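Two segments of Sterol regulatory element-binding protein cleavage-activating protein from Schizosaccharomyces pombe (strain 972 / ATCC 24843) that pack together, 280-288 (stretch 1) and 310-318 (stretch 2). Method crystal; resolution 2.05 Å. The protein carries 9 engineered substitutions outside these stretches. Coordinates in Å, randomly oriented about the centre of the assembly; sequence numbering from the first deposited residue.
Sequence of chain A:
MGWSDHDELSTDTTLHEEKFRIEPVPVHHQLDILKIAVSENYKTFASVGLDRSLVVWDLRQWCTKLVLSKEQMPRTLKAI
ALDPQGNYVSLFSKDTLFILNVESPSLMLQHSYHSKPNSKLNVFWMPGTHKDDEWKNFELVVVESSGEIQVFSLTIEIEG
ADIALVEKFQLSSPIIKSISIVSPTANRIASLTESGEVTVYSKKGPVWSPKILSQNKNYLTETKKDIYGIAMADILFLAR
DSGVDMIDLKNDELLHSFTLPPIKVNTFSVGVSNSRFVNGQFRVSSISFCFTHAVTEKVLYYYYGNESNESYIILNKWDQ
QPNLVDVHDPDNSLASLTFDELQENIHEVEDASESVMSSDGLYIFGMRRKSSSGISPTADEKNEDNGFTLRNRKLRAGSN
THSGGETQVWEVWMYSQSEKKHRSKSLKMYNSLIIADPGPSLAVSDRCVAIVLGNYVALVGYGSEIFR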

# COMPACT_ATOMS: atom_id res chain seq x y z
N GLY A 280 5.45 10.00 -23.78
CA GLY A 280 4.06 9.55 -23.71
C GLY A 280 3.87 8.13 -23.21
O GLY A 280 2.77 7.69 -23.03
N GLN A 281 4.95 7.48 -22.85
CA GLN A 281 4.97 6.07 -22.41
C GLN A 281 5.31 5.93 -20.94
O GLN A 281 6.39 6.36 -20.51
N PHE A 282 4.43 5.29 -20.19
CA PHE A 282 4.76 4.90 -18.84
C PHE A 282 5.54 3.60 -18.88
O PHE A 282 5.00 2.51 -19.23
N ARG A 283 6.81 3.68 -18.56
CA ARG A 283 7.70 2.52 -18.68
C ARG A 283 8.12 2.01 -17.31
O ARG A 283 8.27 2.81 -16.39
N VAL A 284 8.21 0.68 -17.19
CA VAL A 284 8.71 -0.01 -16.01
C VAL A 284 9.66 -1.10 -16.37
O VAL A 284 9.62 -1.63 -17.49
N SER A 285 10.57 -1.44 -15.47
CA SER A 285 11.49 -2.51 -15.74
C SER A 285 10.89 -3.89 -15.40
O SER A 285 11.40 -4.89 -15.89
N SER A 286 9.85 -3.92 -14.56
CA SER A 286 9.24 -5.20 -14.04
C SER A 286 7.92 -4.98 -13.40
O SER A 286 7.61 -3.82 -13.04
N ILE A 287 7.10 -6.04 -13.31
CA ILE A 287 5.81 -5.95 -12.62
C ILE A 287 5.78 -7.14 -11.69
O ILE A 287 6.15 -8.27 -12.11
N SER A 288 5.27 -6.94 -10.48
CA SER A 288 5.15 -8.01 -9.46
C SER A 288 3.77 -7.97 -8.92
O SER A 288 3.21 -6.86 -8.60
N GLU A 310 18.69 -4.21 -19.11
CA GLU A 310 18.27 -5.23 -20.05
C GLU A 310 17.16 -4.72 -20.95
O GLU A 310 17.35 -4.51 -22.14
N SER A 311 15.98 -4.52 -20.36
CA SER A 311 14.81 -4.13 -21.12
C SER A 311 13.76 -3.46 -20.23
O SER A 311 13.98 -3.27 -19.04
N TYR A 312 12.63 -3.11 -20.83
CA TYR A 312 11.53 -2.50 -20.10
C TYR A 312 10.24 -2.84 -20.74
O TYR A 312 10.20 -3.34 -21.85
N ILE A 313 9.17 -2.48 -20.08
CA ILE A 313 7.83 -2.77 -20.51
C ILE A 313 7.14 -1.48 -20.54
O ILE A 313 7.26 -0.69 -19.56
N ILE A 314 6.35 -1.26 -21.59
CA ILE A 314 5.49 -0.14 -21.65
C ILE A 314 4.15 -0.55 -21.08
O ILE A 314 3.44 -1.30 -21.74
N LEU A 315 3.80 -0.03 -19.86
CA LEU A 315 2.56 -0.31 -19.19
C LEU A 315 1.42 0.49 -19.68
O LEU A 315 0.31 0.04 -19.60
N ASN A 316 1.62 1.72 -20.10
CA ASN A 316 0.51 2.48 -20.57
C ASN A 316 1.04 3.66 -21.42
O ASN A 316 2.24 3.91 -21.43
N LYS A 317 0.16 4.29 -22.18
CA LYS A 317 0.59 5.41 -23.04
C LYS A 317 -0.44 6.48 -22.89
O LYS A 317 -1.61 6.17 -22.79
N TRP A 318 0.01 7.74 -22.94
CA TRP A 318 -0.84 8.87 -22.90
C TRP A 318 -1.89 8.84 -24.03
O TRP A 318 -3.10 9.09 -23.80

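Two antiparallel strands, joined by backbone hydrogen bonds and interrupted by a beta bulge, pack here with an apolar side and a more polar one, an example of how strand alternation sorts side chains. The backbone sets the pattern: Phe282 N donates to Asn316 O at 2.9 Å, while Val284 and Ile313 bond reciprocally, Val284 N to Ile313 O at 2.9 Å and Ile313 N to Val284 O at 2.8 Å. Between Phe282 and Arg283 the register slips by one residue, and Leu315 N reaches Phe282 O at 2.9 Å.

Phe282, Val284 and Ile313 share one face. Val284, in the m rotamer, places CG2 4.0 Å from Ile313 CB and 3.9 Å from Leu315 CG, so a single methyl serves two neighbours. Phe282 adopts t, and its CD1 lies 4.2 Å from Leu315 CB. Beyond the loop residue Ser285, Ile287 (m, t) turns back toward the second strand; its CD1 meets Leu315 CD2 at 3.4 Å, and its CG1 lies 4.3 Å from Ile313 CD1. Leu315 and Ile313 are both m, t as well.

The other face carries Gln281, Arg283, Ile314 and Lys317. Arg283 is extended (m, t, t), and Gln281 (m, t) offers OE1 to it, accepting from Arg283 NE at 2.7 Å and NH2 at 3.0 Å. The same Gln281 OE1 lies 3.5 Å from Ile314 CD1, an m, t side chain whose end comes nearer the first strand. Tyr312, in the p rotamer, presents one ring face to Arg283, with CE1 3.5 Å from Arg283 CD.

Where direct pairing ends, water takes over. One water bonds Ser285 OG and donates to Ser311 O, both at 2.6 Å; a second donates to Ser285 O at 2.8 Å and bonds Ser311 OG at 3.3 Å.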

# COMPACT_ATOMS: atom_id res chain seq x y z
CB GLN A 281 6.09 5.30 -23.14
CG GLN A 281 5.88 5.24 -24.63
CD GLN A 281 6.94 4.49 -25.36
OE1 GLN A 281 8.00 4.15 -24.83
NE2 GLN A 281 6.68 4.29 -26.62
CB PHE A 282 3.53 4.85 -17.98
CG PHE A 282 3.83 4.73 -16.51
CD1 PHE A 282 4.20 3.55 -15.97
CD2 PHE A 282 3.70 5.83 -15.69
CE1 PHE A 282 4.54 3.44 -14.63
CE2 PHE A 282 4.03 5.76 -14.33
CZ PHE A 282 4.48 4.56 -13.82
CB ARG A 283 8.93 2.82 -19.49
CG ARG A 283 8.69 3.34 -20.91
CD ARG A 283 10.05 3.70 -21.49
NE ARG A 283 9.93 4.19 -22.88
CZ ARG A 283 10.95 4.79 -23.54
NH1 ARG A 283 12.16 4.88 -23.01
NH2 ARG A 283 10.77 5.18 -24.79
CB VAL A 284 7.54 -0.61 -15.15
CG1 VAL A 284 6.56 0.48 -14.81
CG2 VAL A 284 6.84 -1.78 -15.88
CB SER A 285 12.77 -2.38 -14.90
OG SER A 285 13.48 -1.20 -15.22
CB SER A 286 10.12 -5.98 -13.08
OG SER A 286 10.36 -5.31 -11.84
CB ILE A 287 4.65 -6.10 -13.61
CG1 ILE A 287 4.83 -5.19 -14.80
CG2 ILE A 287 3.30 -5.86 -12.91
CD1 ILE A 287 3.76 -5.38 -15.88
CB SER A 288 6.08 -7.80 -8.30
OG SER A 288 7.43 -7.80 -8.64
CB GLU A 310 17.79 -6.48 -19.31
CG GLU A 310 18.78 -7.62 -19.28
CD GLU A 310 18.59 -8.53 -18.07
OE1 GLU A 310 18.98 -8.12 -16.96
OE2 GLU A 310 18.05 -9.64 -18.24
CB SER A 311 14.19 -5.37 -21.77
OG SER A 311 14.03 -6.40 -20.81
CB TYR A 312 11.69 -0.96 -20.10
CG TYR A 312 11.66 -0.33 -21.44
CD1 TYR A 312 10.48 0.09 -22.01
CD2 TYR A 312 12.85 -0.11 -22.15
CE1 TYR A 312 10.45 0.70 -23.25
CE2 TYR A 312 12.84 0.52 -23.39
CZ TYR A 312 11.66 0.90 -23.94
OH TYR A 312 11.66 1.50 -25.15
CB ILE A 313 7.22 -3.63 -19.38
CG1 ILE A 313 8.00 -4.93 -19.24
CG2 ILE A 313 5.75 -3.89 -19.52
CD1 ILE A 313 7.84 -5.57 -17.86
CB ILE A 314 5.30 0.35 -23.11
CG1 ILE A 314 6.60 0.91 -23.66
CG2 ILE A 314 4.18 1.36 -23.23
CD1 ILE A 314 6.61 0.98 -25.19
CB LEU A 315 2.62 0.03 -17.69
CG LEU A 315 3.10 -0.93 -16.63
CD1 LEU A 315 2.68 -0.36 -15.25
CD2 LEU A 315 2.60 -2.34 -16.90
CB ASN A 316 -0.37 2.98 -19.42
CG ASN A 316 -1.73 3.44 -19.86
OD1 ASN A 316 -2.12 3.25 -21.04
ND2 ASN A 316 -2.48 4.06 -18.94
CB LYS A 317 0.73 5.01 -24.53
CG LYS A 317 1.77 3.94 -24.79
CD LYS A 317 2.33 3.93 -26.19
CE LYS A 317 1.44 3.19 -27.15
NZ LYS A 317 1.78 3.51 -28.59
CB TRP A 318 0.03 10.14 -23.01
CG TRP A 318 -0.67 11.38 -22.61
CD1 TRP A 318 -1.33 12.26 -23.44
CD2 TRP A 318 -0.84 11.88 -21.28
NE1 TRP A 318 -1.84 13.27 -22.71
CE2 TRP A 318 -1.60 13.06 -21.39
CE3 TRP A 318 -0.46 11.42 -20.01
CZ2 TRP A 318 -1.99 13.80 -20.26
CZ3 TRP A 318 -0.81 12.16 -18.91
CH2 TRP A 318 -1.57 13.34 -19.03
O HOH W 1 14.79 -1.30 -17.50
O HOH W 2 11.85 -5.99 -18.43